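Local coordinates for Lmo0651 protein (Listeria monocytogenes serovar 1/2a, PDB 6EP3) that controls expression of the Agr system and mediates virulence, probably by binding DNA sequence-specifically as a GntR-family transcription factor, at residues 177-182 with 207-212; 93-98 with 197-202; 10-15 with 40-45; 88-93 with 151-156. All coordinates share one frame; numbering follows the deposited sequence.

Interaction 1 of 4, residues 177-182 with 207-212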
loop_
_atom_site.group_PDB
_atom_site.type_symbol
_atom_site.label_atom_id
_atom_site.label_comp_id
_atom_site.label_asym_id
_atom_site.label_seq_id
_atom_site.Cartn_x
_atom_site.Cartn_y
_atom_site.Cartn_z
ATOM N N GLU B 177 -6.041 3.667 -28.648
ATOM C CA GLU B 177 -5.857 2.522 -29.532
ATOM C C GLU B 177 -4.456 1.946 -29.403
ATOM O O GLU B 177 -4.277 0.725 -29.453
ATOM C CB GLU B 177 -6.146 2.920 -30.978
ATOM C CG GLU B 177 -7.620 3.144 -31.254
ATOM C CD GLU B 177 -7.886 3.605 -32.667
ATOM O OE1 GLU B 177 -6.912 3.864 -33.407
ATOM O OE2 GLU B 177 -9.072 3.703 -33.039
ATOM N N TRP B 178 -3.454 2.805 -29.212
ATOM C CA TRP B 178 -2.105 2.307 -28.980
ATOM C C TRP B 178 -2.033 1.505 -27.687
ATOM O O TRP B 178 -1.408 0.438 -27.645
ATOM C CB TRP B 178 -1.120 3.474 -28.953
ATOM C CG TRP B 178 0.294 3.044 -28.793
ATOM C CD1 TRP B 178 1.178 2.743 -29.787
ATOM C CD2 TRP B 178 1.001 2.871 -27.561
ATOM N NE1 TRP B 178 2.392 2.388 -29.249
ATOM C CE2 TRP B 178 2.310 2.460 -27.883
ATOM C CE3 TRP B 178 0.654 3.024 -26.215
ATOM C CZ2 TRP B 178 3.271 2.199 -26.910
ATOM C CZ3 TRP B 178 1.612 2.766 -25.248
ATOM C CH2 TRP B 178 2.901 2.352 -25.601
ATOM N N THR B 179 -2.678 1.995 -26.625
ATOM C CA THR B 179 -2.680 1.264 -25.360
ATOM C C THR B 179 -3.413 -0.066 -25.492
ATOM O O THR B 179 -2.977 -1.080 -24.934
ATOM C CB THR B 179 -3.302 2.125 -24.260
ATOM O OG1 THR B 179 -2.665 3.409 -24.242
ATOM C CG2 THR B 179 -3.143 1.464 -22.901
ATOM N N ASN B 180 -4.518 -0.087 -26.239
ATOM C CA ASN B 180 -5.229 -1.342 -26.468
ATOM C C ASN B 180 -4.359 -2.331 -27.240
ATOM O O ASN B 180 -4.318 -3.526 -26.916
ATOM C CB ASN B 180 -6.535 -1.084 -27.220
ATOM C CG ASN B 180 -7.519 -0.247 -26.423
ATOM O OD1 ASN B 180 -7.321 0.010 -25.232
ATOM N ND2 ASN B 180 -8.598 0.171 -27.078
ATOM N N LYS B 181 -3.660 -1.848 -28.272
ATOM C CA LYS B 181 -2.767 -2.712 -29.037
ATOM C C LYS B 181 -1.648 -3.256 -28.161
ATOM O O LYS B 181 -1.283 -4.432 -28.267
ATOM C CB LYS B 181 -2.187 -1.949 -30.229
ATOM C CG LYS B 181 -1.024 -2.662 -30.916
ATOM C CD LYS B 181 -0.564 -1.924 -32.168
ATOM C CE LYS B 181 0.179 -0.640 -31.820
ATOM N NZ LYS B 181 0.509 0.158 -33.036
ATOM N N LYS B 182 -1.095 -2.416 -27.285
ATOM C CA LYS B 182 -0.036 -2.874 -26.391
ATOM C C LYS B 182 -0.556 -3.924 -25.420
ATOM O O LYS B 182 0.122 -4.921 -25.147
ATOM C CB LYS B 182 0.554 -1.688 -25.632
ATOM C CG LYS B 182 1.651 -0.958 -26.386
ATOM C CD LYS B 182 2.919 -1.796 -26.463
ATOM C CE LYS B 182 3.922 -1.204 -27.437
ATOM N NZ LYS B 182 3.403 -1.221 -28.835
ATOM N N ALA B 207 6.652 3.341 -20.352
ATOM C CA ALA B 207 7.504 4.461 -20.745
ATOM C C ALA B 207 6.751 5.441 -21.632
ATOM O O ALA B 207 6.852 6.665 -21.454
ATOM C CB ALA B 207 8.752 3.943 -21.461
ATOM N N GLU B 208 5.974 4.924 -22.582
ATOM C CA GLU B 208 5.216 5.812 -23.453
ATOM C C GLU B 208 4.132 6.545 -22.674
ATOM O O GLU B 208 3.896 7.740 -22.900
ATOM C CB GLU B 208 4.619 5.028 -24.619
ATOM C CG GLU B 208 3.766 5.864 -25.559
ATOM C CD GLU B 208 4.545 7.004 -26.191
ATOM O OE1 GLU B 208 5.760 6.834 -26.441
ATOM O OE2 GLU B 208 3.941 8.069 -26.439
ATOM N N LEU B 209 3.482 5.865 -21.726
ATOM C CA LEU B 209 2.461 6.563 -20.950
ATOM C C LEU B 209 3.072 7.580 -19.994
ATOM O O LEU B 209 2.447 8.605 -19.709
ATOM C CB LEU B 209 1.592 5.566 -20.189
ATOM C CG LEU B 209 0.786 4.617 -21.078
ATOM C CD1 LEU B 209 0.163 3.491 -20.267
ATOM C CD2 LEU B 209 -0.283 5.402 -21.828
ATOM N N THR B 210 4.310 7.356 -19.549
ATOM C CA THR B 210 5.016 8.357 -18.756
ATOM C C THR B 210 5.332 9.586 -19.595
ATOM O O THR B 210 5.142 10.731 -19.153
ATOM C CB THR B 210 6.304 7.754 -18.189
ATOM O OG1 THR B 210 5.983 6.681 -17.294
ATOM C CG2 THR B 210 7.121 8.805 -17.460
ATOM N N ILE B 211 5.826 9.361 -20.815
ATOM C CA ILE B 211 6.057 10.469 -21.734
ATOM C C ILE B 211 4.773 11.262 -21.936
ATOM O O ILE B 211 4.771 12.499 -21.887
ATOM C CB ILE B 211 6.616 9.953 -23.072
ATOM C CG1 ILE B 211 8.127 9.756 -22.978
ATOM C CG2 ILE B 211 6.292 10.926 -24.195
ATOM C CD1 ILE B 211 8.902 11.056 -22.966
ATOM N N GLN B 212 3.655 10.563 -22.137
ATOM C CA GLN B 212 2.400 11.272 -22.358
ATOM C C GLN B 212 1.933 11.995 -21.099
ATOM O O GLN B 212 1.348 13.080 -21.194
ATOM C CB GLN B 212 1.326 10.310 -22.860
ATOM C CG GLN B 212 1.562 9.807 -24.270
ATOM C CD GLN B 212 1.824 10.931 -25.255
ATOM O OE1 GLN B 212 1.207 11.998 -25.186
ATOM N NE2 GLN B 212 2.731 10.690 -26.193
#
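Glu-208 and Leu-209 of helix 195-219 meet Trp-178 and Thr-179 of helix 173-192, joining the last two helices of the all-helical FCD domain, a helical hairpin linked by a short turn. Glu-208 comes first. Its aliphatic part, not its carboxylate, makes the contact: CB lies 3.3 Å from Trp-178 CH2, and CG sits over one face of the indole, a CH-pi contact 3.9 Å from the centroid of the six-membered ring. Trp-178 presents this face because its CG stands anti to the backbone N (chi1 -177°), while Lys-182 CG covers the opposite face, so the flat ring is sandwiched between two alkyl chains. A bend at chi2 (60°) leads the Glu-208 carboxylate away from the ring. Leu-209 follows, a branched apolar residue suited to this buried place; its CD2 reaches Thr-179 OG1 at 3.9 Å, while His-133 of helix 126-142 touches both residues. The threonine hydroxyl can lie beside a methyl group here because it is hydrogen-bonded to Ile-175 O, one turn earlier in its own helix. One turn beyond Glu-208, Gln-212 NE2 donates a nearly straight hydrogen bond (2.9 Å, 172°) to Glu-208 OE2, which lies close to the amide plane of the glutamine.

Interaction 2 of 4, residues 93-98 with 197-202. With SO4 (sulfate ion), chain P.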
loop_
_atom_site.group_PDB
_atom_site.type_symbol
_atom_site.label_atom_id
_atom_site.label_comp_id
_atom_site.label_asym_id
_atom_site.label_seq_id
_atom_site.Cartn_x
_atom_site.Cartn_y
_atom_site.Cartn_z
ATOM N N ALA B 93 7.466 -7.607 -11.538
ATOM C CA ALA B 93 7.748 -8.673 -10.584
ATOM C C ALA B 93 6.673 -9.752 -10.624
ATOM O O ALA B 93 6.973 -10.937 -10.453
ATOM C CB ALA B 93 7.892 -8.104 -9.174
ATOM N N ALA B 94 5.415 -9.366 -10.848
ATOM C CA ALA B 94 4.356 -10.361 -10.976
ATOM C C ALA B 94 4.636 -11.299 -12.138
ATOM O O ALA B 94 4.564 -12.528 -11.996
ATOM C CB ALA B 94 3.004 -9.671 -11.163
ATOM N N ILE B 95 4.964 -10.732 -13.301
ATOM C CA ILE B 95 5.224 -11.569 -14.470
ATOM C C ILE B 95 6.456 -12.436 -14.240
ATOM O O ILE B 95 6.471 -13.626 -14.583
ATOM C CB ILE B 95 5.347 -10.701 -15.735
ATOM C CG1 ILE B 95 4.046 -9.934 -15.970
ATOM C CG2 ILE B 95 5.624 -11.557 -16.951
ATOM C CD1 ILE B 95 2.815 -10.809 -15.873
ATOM N N ALA B 96 7.496 -11.869 -13.627
ATOM C CA ALA B 96 8.710 -12.635 -13.363
ATOM C C ALA B 96 8.432 -13.803 -12.424
ATOM O O ALA B 96 8.897 -14.925 -12.653
ATOM C CB ALA B 96 9.792 -11.719 -12.785
ATOM N N LYS B 97 7.682 -13.555 -11.348
ATOM C CA LYS B 97 7.371 -14.620 -10.403
ATOM C C LYS B 97 6.527 -15.704 -11.053
ATOM O O LYS B 97 6.803 -16.899 -10.887
ATOM C CB LYS B 97 6.660 -14.044 -9.179
ATOM C CG LYS B 97 6.408 -15.061 -8.072
ATOM C CD LYS B 97 5.546 -14.472 -6.964
ATOM C CE LYS B 97 5.238 -15.505 -5.887
ATOM N NZ LYS B 97 4.232 -14.994 -4.915
ATOM N N ALA B 98 5.494 -15.309 -11.803
ATOM C CA ALA B 98 4.644 -16.301 -12.452
ATOM C C ALA B 98 5.445 -17.159 -13.420
ATOM O O ALA B 98 5.298 -18.387 -13.440
ATOM C CB ALA B 98 3.485 -15.614 -13.175
ATOM N N LEU B 197 9.850 -10.921 -23.769
ATOM C CA LEU B 197 9.234 -10.005 -24.721
ATOM C C LEU B 197 8.020 -9.320 -24.111
ATOM O O LEU B 197 7.823 -8.112 -24.293
ATOM C CB LEU B 197 8.848 -10.760 -25.994
ATOM C CG LEU B 197 9.829 -10.645 -27.162
ATOM C CD1 LEU B 197 9.361 -11.475 -28.345
ATOM C CD2 LEU B 197 10.006 -9.192 -27.569
ATOM N N ALA B 198 7.203 -10.069 -23.366
ATOM C CA ALA B 198 6.063 -9.462 -22.686
ATOM C C ALA B 198 6.514 -8.423 -21.667
ATOM O O ALA B 198 5.902 -7.357 -21.536
ATOM C CB ALA B 198 5.216 -10.544 -22.015
ATOM N N ARG B 199 7.588 -8.712 -20.934
ATOM C CA ARG B 199 8.055 -7.765 -19.929
ATOM C C ARG B 199 8.594 -6.496 -20.576
ATOM O O ARG B 199 8.332 -5.385 -20.098
ATOM C CB ARG B 199 9.113 -8.418 -19.046
ATOM C CG ARG B 199 8.584 -9.568 -18.216
ATOM C CD ARG B 199 9.715 -10.289 -17.516
ATOM N NE ARG B 199 10.235 -9.509 -16.402
ATOM C CZ ARG B 199 11.279 -9.871 -15.668
ATOM N NH1 ARG B 199 11.915 -11.003 -15.939
ATOM N NH2 ARG B 199 11.686 -9.106 -14.667
ATOM N N LYS B 200 9.320 -6.636 -21.687
ATOM C CA LYS B 200 9.804 -5.442 -22.370
ATOM C C LYS B 200 8.663 -4.674 -23.026
ATOM O O LYS B 200 8.713 -3.442 -23.103
ATOM C CB LYS B 200 10.880 -5.817 -23.388
ATOM C CG LYS B 200 12.077 -6.538 -22.765
ATOM C CD LYS B 200 12.519 -5.870 -21.450
ATOM C CE LYS B 200 14.034 -5.846 -21.299
ATOM N NZ LYS B 200 14.595 -4.465 -21.330
ATOM N N THR B 201 7.597 -5.363 -23.441
ATOM C CA THR B 201 6.424 -4.659 -23.950
ATOM C C THR B 201 5.730 -3.880 -22.841
ATOM O O THR B 201 5.282 -2.747 -23.054
ATOM C CB THR B 201 5.449 -5.647 -24.591
ATOM O OG1 THR B 201 6.149 -6.472 -25.530
ATOM C CG2 THR B 201 4.342 -4.901 -25.315
ATOM N N ILE B 202 5.623 -4.480 -21.654
ATOM C CA ILE B 202 5.072 -3.778 -20.496
ATOM C C ILE B 202 5.890 -2.527 -20.204
ATOM O O ILE B 202 5.348 -1.439 -19.956
ATOM C CB ILE B 202 5.043 -4.713 -19.275
ATOM C CG1 ILE B 202 4.074 -5.871 -19.501
ATOM C CG2 ILE B 202 4.682 -3.939 -18.014
ATOM C CD1 ILE B 202 4.172 -6.943 -18.444
HETATM S S SO4 P . 14.556 -11.290 -13.156
HETATM O O1 SO4 P . 15.884 -10.767 -13.464
HETATM O O2 SO4 P . 14.642 -12.221 -12.036
HETATM O O3 SO4 P . 13.669 -10.185 -12.801
HETATM O O4 SO4 P . 14.029 -11.988 -14.325
#
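Arg-199 lies alongside Ile-95 and then passes Ala-96, so a single long side chain covers two neighbouring residues of helix 93-98. The Arg-199 and Ile-95 side chains run past one another in opposite directions, with Arg-199 CG 3.8 Å from Ile-95 CG2. Beyond this apolar stem the arginine bends at chi3 (74°), which carries the guanidinium over Ala-96. The Ala-96 methyl faces the flat group, its CB 3.7 Å from Arg-199 CZ and displaced toward the rim; a residue as small as alanine lets the guanidinium lie close against the helix. Deeper in, Ile-202 approaches Ile-95 obliquely, its CD1 3.9 Å from Ile-95 CG1, and these branched chains supply the buried apolar side of the contact.

The two segments are antiparallel helices of the FCD domain, their axes 10.4 Å apart at closest approach and at 175°. On the other side of helix 93-98, Lys-97 NZ forms a salt bridge with Glu-85 of the second subunit, so this helix also takes part in the dimer.

A sulfate ion, probably from the crystallisation liquor, meets the edge of the guanidinium. Arg-199 NH1 bonds to sulfate O4 at 2.8 Å and NH2 to O3 at 2.9 Å, a paired grip with both bonds nearly straight. Arg-199 NH2 also forms a salt bridge with Asp-92. With its edge engaged by anions and one face against a methyl group, the guanidinium is restrained in rotation, and the negative charges around it would be expected to stabilise its positive charge.

Interaction 3 of 4, residues 10-15 with 40-45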
loop_
_atom_site.group_PDB
_atom_site.type_symbol
_atom_site.label_atom_id
_atom_site.label_comp_id
_atom_site.label_asym_id
_atom_site.label_seq_id
_atom_site.Cartn_x
_atom_site.Cartn_y
_atom_site.Cartn_z
ATOM N N LYS B 10 -22.140 6.909 2.354
ATOM C CA LYS B 10 -21.365 7.135 1.138
ATOM C C LYS B 10 -21.537 8.565 0.633
ATOM O O LYS B 10 -20.546 9.246 0.348
ATOM C CB LYS B 10 -21.730 6.089 0.074
ATOM C CG LYS B 10 -22.856 6.434 -0.889
ATOM C CD LYS B 10 -22.615 5.795 -2.253
ATOM C CE LYS B 10 -23.844 5.890 -3.144
ATOM N NZ LYS B 10 -24.800 4.775 -2.922
ATOM N N MET B 11 -22.777 9.063 0.598
ATOM C CA MET B 11 -23.028 10.464 0.276
ATOM C C MET B 11 -22.056 11.365 1.020
ATOM O O MET B 11 -21.262 12.089 0.409
ATOM C CB MET B 11 -24.472 10.842 0.623
ATOM C CG MET B 11 -24.712 12.348 0.645
ATOM S SD MET B 11 -26.347 12.823 1.244
ATOM C CE MET B 11 -27.317 12.647 -0.253
ATOM N N VAL B 12 -22.087 11.297 2.353
ATOM C CA VAL B 12 -21.238 12.172 3.155
ATOM C C VAL B 12 -19.788 11.986 2.741
ATOM O O VAL B 12 -19.081 12.953 2.420
ATOM C CB VAL B 12 -21.437 11.884 4.653
ATOM C CG1 VAL B 12 -20.291 12.471 5.465
ATOM C CG2 VAL B 12 -22.762 12.437 5.119
ATOM N N TYR B 13 -19.352 10.723 2.672
ATOM C CA TYR B 13 -18.020 10.409 2.177
ATOM C C TYR B 13 -17.751 11.168 0.887
ATOM O O TYR B 13 -16.859 12.026 0.824
ATOM C CB TYR B 13 -17.885 8.897 1.973
ATOM C CG TYR B 13 -16.594 8.467 1.310
ATOM C CD1 TYR B 13 -15.468 8.192 2.069
ATOM C CD2 TYR B 13 -16.506 8.316 -0.071
ATOM C CE1 TYR B 13 -14.285 7.796 1.478
ATOM C CE2 TYR B 13 -15.326 7.917 -0.672
ATOM C CZ TYR B 13 -14.217 7.661 0.110
ATOM O OH TYR B 13 -13.039 7.264 -0.478
ATOM N N ASN B 14 -18.574 10.906 -0.133
ATOM C CA ASN B 14 -18.387 11.553 -1.424
ATOM C C ASN B 14 -18.342 13.064 -1.264
ATOM O O ASN B 14 -17.438 13.728 -1.783
ATOM C CB ASN B 14 -19.496 11.135 -2.388
ATOM C CG ASN B 14 -19.230 9.785 -3.019
ATOM O OD1 ASN B 14 -19.575 8.744 -2.456
ATOM N ND2 ASN B 14 -18.600 9.792 -4.186
ATOM N N LEU B 15 -19.288 13.615 -0.498
ATOM C CA LEU B 15 -19.304 15.052 -0.258
ATOM C C LEU B 15 -17.947 15.514 0.254
ATOM O O LEU B 15 -17.295 16.374 -0.353
ATOM C CB LEU B 15 -20.416 15.399 0.733
ATOM C CG LEU B 15 -21.804 15.565 0.109
ATOM C CD1 LEU B 15 -22.825 15.978 1.160
ATOM C CD2 LEU B 15 -21.772 16.561 -1.043
ATOM N N PHE B 40 -23.353 19.490 6.110
ATOM C CA PHE B 40 -24.040 18.415 5.407
ATOM C C PHE B 40 -25.406 18.092 5.999
ATOM O O PHE B 40 -26.134 17.279 5.419
ATOM C CB PHE B 40 -23.186 17.144 5.406
ATOM C CG PHE B 40 -21.831 17.316 4.781
ATOM C CD1 PHE B 40 -21.626 18.229 3.759
ATOM C CD2 PHE B 40 -20.758 16.553 5.215
ATOM C CE1 PHE B 40 -20.375 18.378 3.183
ATOM C CE2 PHE B 40 -19.504 16.698 4.642
ATOM C CZ PHE B 40 -19.314 17.612 3.625
ATOM N N GLY B 41 -25.770 18.697 7.127
ATOM C CA GLY B 41 -27.017 18.340 7.773
ATOM C C GLY B 41 -27.053 16.936 8.315
ATOM O O GLY B 41 -28.129 16.351 8.446
ATOM N N VAL B 42 -25.897 16.373 8.626
ATOM C CA VAL B 42 -25.787 14.994 9.070
ATOM C C VAL B 42 -25.346 14.938 10.522
ATOM O O VAL B 42 -24.834 15.906 11.096
ATOM C CB VAL B 42 -24.822 14.193 8.169
ATOM C CG1 VAL B 42 -25.147 14.451 6.719
ATOM C CG2 VAL B 42 -23.381 14.601 8.446
ATOM N N SER B 43 -25.579 13.781 11.135
ATOM C CA SER B 43 -25.032 13.484 12.446
ATOM C C SER B 43 -23.549 13.157 12.304
ATOM O O SER B 43 -23.007 13.081 11.198
ATOM C CB SER B 43 -25.797 12.334 13.099
ATOM O OG SER B 43 -25.378 12.143 14.437
ATOM N N ARG B 44 -22.873 12.956 13.430
ATOM C CA ARG B 44 -21.441 12.704 13.361
ATOM C C ARG B 44 -21.108 11.245 13.082
ATOM O O ARG B 44 -19.971 10.952 12.700
ATOM C CB ARG B 44 -20.762 13.166 14.651
ATOM C CG ARG B 44 -20.171 14.565 14.544
ATOM C CD ARG B 44 -18.817 14.676 15.229
ATOM N NE ARG B 44 -17.738 14.009 14.505
ATOM C CZ ARG B 44 -17.156 12.884 14.909
ATOM N NH1 ARG B 44 -17.563 12.291 16.022
ATOM N NH2 ARG B 44 -16.170 12.354 14.198
ATOM N N SER B 45 -22.063 10.329 13.252
ATOM C CA SER B 45 -21.782 8.920 12.979
ATOM C C SER B 45 -21.376 8.666 11.533
ATOM O O SER B 45 -20.389 7.940 11.314
ATOM C CB SER B 45 -22.986 8.059 13.377
ATOM O OG SER B 45 -22.854 6.744 12.859
#
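Leu-15 of helix 8-21 lies over one face of the Phe-40 ring, in the N-terminal winged helix-turn-helix domain of the GntR family. Helices 33-40 and 44-56 form the helix-turn-helix, and segment 40-45 spans the turn between them. From its start, the leucine follows the aromatic face: CB stands over the ring as a CH-pi contact, 4.0 Å from the centroid and 22° off the normal, nearer the CZ and CE1 rim. With CG beside the backbone N (chi1 -84°), the chain then runs back across the ring, opposite in direction to the phenylalanine side chain. At the tip, CD1 reaches Phe-40 CD1 at 3.6 Å. One leucine thus spans the ring from its far end toward its root, a flat apolar surface matched by a flexible branched chain.

Val-12, one turn earlier on the same helix, divides its two methyls between two partners. CG1 approaches Phe-40 CD2 obliquely at 4.1 Å, whereas CG2 turns to Val-42, within the turn of the helix-turn-helix. Between Phe-40 and Val-42, Gly-41 takes positive phi (66°) as the C-prime residue of a Schellman motif that ends helix 33-40; lacking a side chain, it adopts this backbone shape readily. The reversal brings Val-42 back toward helix 8-21, where its CG1 packs 3.5 Å from Val-12 CG2.

Interaction 4 of 4, residues 88-93 with 151-156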
loop_
_atom_site.group_PDB
_atom_site.type_symbol
_atom_site.label_atom_id
_atom_site.label_comp_id
_atom_site.label_asym_id
_atom_site.label_seq_id
_atom_site.Cartn_x
_atom_site.Cartn_y
_atom_site.Cartn_z
ATOM N N GLU B 88 4.593 -0.302 -12.035
ATOM C CA GLU B 88 5.365 -1.060 -13.011
ATOM C C GLU B 88 6.321 -2.040 -12.350
ATOM O O GLU B 88 6.518 -3.149 -12.860
ATOM C CB GLU B 88 6.137 -0.105 -13.923
ATOM C CG GLU B 88 7.025 -0.807 -14.942
ATOM C CD GLU B 88 7.824 0.158 -15.801
ATOM O OE1 GLU B 88 7.711 1.386 -15.593
ATOM O OE2 GLU B 88 8.563 -0.315 -16.691
ATOM N N ILE B 89 6.909 -1.675 -11.208
ATOM C CA ILE B 89 7.690 -2.671 -10.480
ATOM C C ILE B 89 6.790 -3.826 -10.056
ATOM O O ILE B 89 7.170 -5.001 -10.177
ATOM C CB ILE B 89 8.470 -2.045 -9.304
ATOM C CG1 ILE B 89 7.576 -1.663 -8.132
ATOM C CG2 ILE B 89 9.271 -0.839 -9.778
ATOM C CD1 ILE B 89 8.347 -1.125 -6.960
ATOM N N PHE B 90 5.571 -3.521 -9.588
ATOM C CA PHE B 90 4.650 -4.599 -9.224
ATOM C C PHE B 90 4.319 -5.495 -10.422
ATOM O O PHE B 90 4.326 -6.727 -10.305
ATOM C CB PHE B 90 3.372 -4.018 -8.623
ATOM C CG PHE B 90 3.470 -3.752 -7.151
ATOM C CD1 PHE B 90 4.005 -4.703 -6.298
ATOM C CD2 PHE B 90 3.032 -2.552 -6.620
ATOM C CE1 PHE B 90 4.101 -4.460 -4.941
ATOM C CE2 PHE B 90 3.123 -2.304 -5.265
ATOM C CZ PHE B 90 3.659 -3.259 -4.424
ATOM N N VAL B 91 4.036 -4.896 -11.582
ATOM C CA VAL B 91 3.650 -5.682 -12.758
ATOM C C VAL B 91 4.806 -6.564 -13.217
ATOM O O VAL B 91 4.635 -7.765 -13.489
ATOM C CB VAL B 91 3.173 -4.757 -13.894
ATOM C CG1 VAL B 91 2.915 -5.558 -15.163
ATOM C CG2 VAL B 91 1.929 -3.988 -13.487
ATOM N N ASP B 92 5.999 -5.976 -13.332
ATOM C CA ASP B 92 7.151 -6.732 -13.803
ATOM C C ASP B 92 7.490 -7.868 -12.851
ATOM O O ASP B 92 7.773 -8.989 -13.292
ATOM C CB ASP B 92 8.351 -5.803 -13.988
ATOM C CG ASP B 92 9.555 -6.523 -14.559
ATOM O OD1 ASP B 92 9.528 -6.860 -15.763
ATOM O OD2 ASP B 92 10.525 -6.757 -13.806
ATOM N N ALA B 93 7.466 -7.607 -11.538
ATOM C CA ALA B 93 7.748 -8.673 -10.584
ATOM C C ALA B 93 6.673 -9.752 -10.624
ATOM O O ALA B 93 6.973 -10.937 -10.453
ATOM C CB ALA B 93 7.892 -8.104 -9.174
ATOM N N ARG B 151 -4.357 -5.043 -3.609
ATOM C CA ARG B 151 -5.016 -3.984 -2.845
ATOM C C ARG B 151 -4.205 -2.692 -2.869
ATOM O O ARG B 151 -4.770 -1.592 -2.954
ATOM C CB ARG B 151 -5.241 -4.427 -1.400
ATOM C CG ARG B 151 -6.193 -5.599 -1.221
ATOM C CD ARG B 151 -6.383 -5.911 0.261
ATOM N NE ARG B 151 -5.562 -7.033 0.709
ATOM C CZ ARG B 151 -5.908 -8.311 0.610
ATOM N NH1 ARG B 151 -7.071 -8.645 0.073
ATOM N NH2 ARG B 151 -5.086 -9.256 1.050
ATOM N N ILE B 152 -2.879 -2.804 -2.777
ATOM C CA ILE B 152 -2.026 -1.619 -2.848
ATOM C C ILE B 152 -2.232 -0.897 -4.174
ATOM O O ILE B 152 -2.429 0.327 -4.222
ATOM C CB ILE B 152 -0.552 -2.014 -2.644
ATOM C CG1 ILE B 152 -0.287 -2.374 -1.181
ATOM C CG2 ILE B 152 0.380 -0.910 -3.124
ATOM C CD1 ILE B 152 0.979 -3.184 -0.984
ATOM N N VAL B 153 -2.199 -1.648 -5.276
ATOM C CA VAL B 153 -2.346 -1.009 -6.577
ATOM C C VAL B 153 -3.763 -0.491 -6.777
ATOM O O VAL B 153 -3.968 0.511 -7.468
ATOM C CB VAL B 153 -1.918 -1.977 -7.689
ATOM C CG1 VAL B 153 -2.022 -1.308 -9.047
ATOM C CG2 VAL B 153 -0.490 -2.428 -7.432
ATOM N N LYS B 154 -4.759 -1.123 -6.151
ATOM C CA LYS B 154 -6.112 -0.574 -6.197
ATOM C C LYS B 154 -6.172 0.784 -5.510
ATOM O O LYS B 154 -6.820 1.715 -6.005
ATOM C CB LYS B 154 -7.101 -1.540 -5.548
ATOM C CG LYS B 154 -7.575 -2.673 -6.451
ATOM C CD LYS B 154 -8.587 -3.554 -5.729
ATOM C CE LYS B 154 -9.175 -4.609 -6.654
ATOM N NZ LYS B 154 -10.125 -5.518 -5.947
ATOM N N GLN B 155 -5.498 0.909 -4.364
ATOM C CA GLN B 155 -5.451 2.197 -3.675
ATOM C C GLN B 155 -4.753 3.247 -4.535
ATOM O O GLN B 155 -5.186 4.408 -4.605
ATOM C CB GLN B 155 -4.729 2.043 -2.334
ATOM C CG GLN B 155 -5.661 1.780 -1.170
ATOM C CD GLN B 155 -6.596 2.934 -0.887
ATOM O OE1 GLN B 155 -7.753 2.729 -0.523
ATOM N NE2 GLN B 155 -6.102 4.156 -1.055
ATOM N N ILE B 156 -3.666 2.848 -5.199
ATOM C CA ILE B 156 -2.972 3.755 -6.113
ATOM C C ILE B 156 -3.900 4.208 -7.236
ATOM O O ILE B 156 -3.924 5.390 -7.607
ATOM C CB ILE B 156 -1.712 3.084 -6.683
ATOM C CG1 ILE B 156 -0.628 2.966 -5.613
ATOM C CG2 ILE B 156 -1.209 3.852 -7.897
ATOM C CD1 ILE B 156 0.623 2.306 -6.132
#
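Phe-90 reaches across from helix 77-101 to Ile-152 and Val-153, touching each through a different atom of one side of its ring. CD2 lies 3.6 Å from Val-153 CG2, and farther out CE2 lies 3.7 Å from Ile-152 CG2. Both methyls come at the ring obliquely. The phenylalanine passes Val-153 in the opposite direction but crosses Ile-152 at about a right angle, so consecutive residues on helix 147-163 meet successive parts of the ring. Its CG is beside the backbone N and anti to the carbonyl carbon (chi1 -86°), which sends the ring outward to the neighbouring helix. A broad aromatic ring suits this place because it spans the gap between backbones whose nearest CA atoms, those of Phe-90 and Val-153, are 8.3 Å apart; beta-branched partners offer it compact methyl groups.

These helices belong to the FCD domain, the all-helical bundle that follows the DNA-binding domain in this GntR subfamily. Val-153 is set in place by Ile-87 of helix 77-101 and Ile-141 of helix 126-142, and Ile-141 also touches Val-91, next to Phe-90 in sequence. Toward the dimer partner, Phe-90 meets Phe-90 of the second subunit with the ring planes at about 75° and packs on Thr-86 of that subunit, while Ile-152 packs against Ile-152 of the second subunit.

Interactions 1, 2 and 4 lie in the FCD domain, whereas interaction 3 belongs to the DNA-binding domain, its centre 39 Å from that of interaction 1 and 43 Å from that of interaction 2. Helix 195-219 serves both interactions 1 and 2, which touch through Lys-182 CD and Thr-201 CG2, 3.6 Å apart. Interactions 2 and 4 share Ala-93 on helix 77-101, with centres 13 Å apart. The salt bridge from Arg-199 NH2 to Asp-92 OD2 (2.8 Å) ties them together beside the sulfate, and both touch the second subunit. Interaction 3 comes closest to interaction 4, at about 7 Å between nearest atoms, without touching.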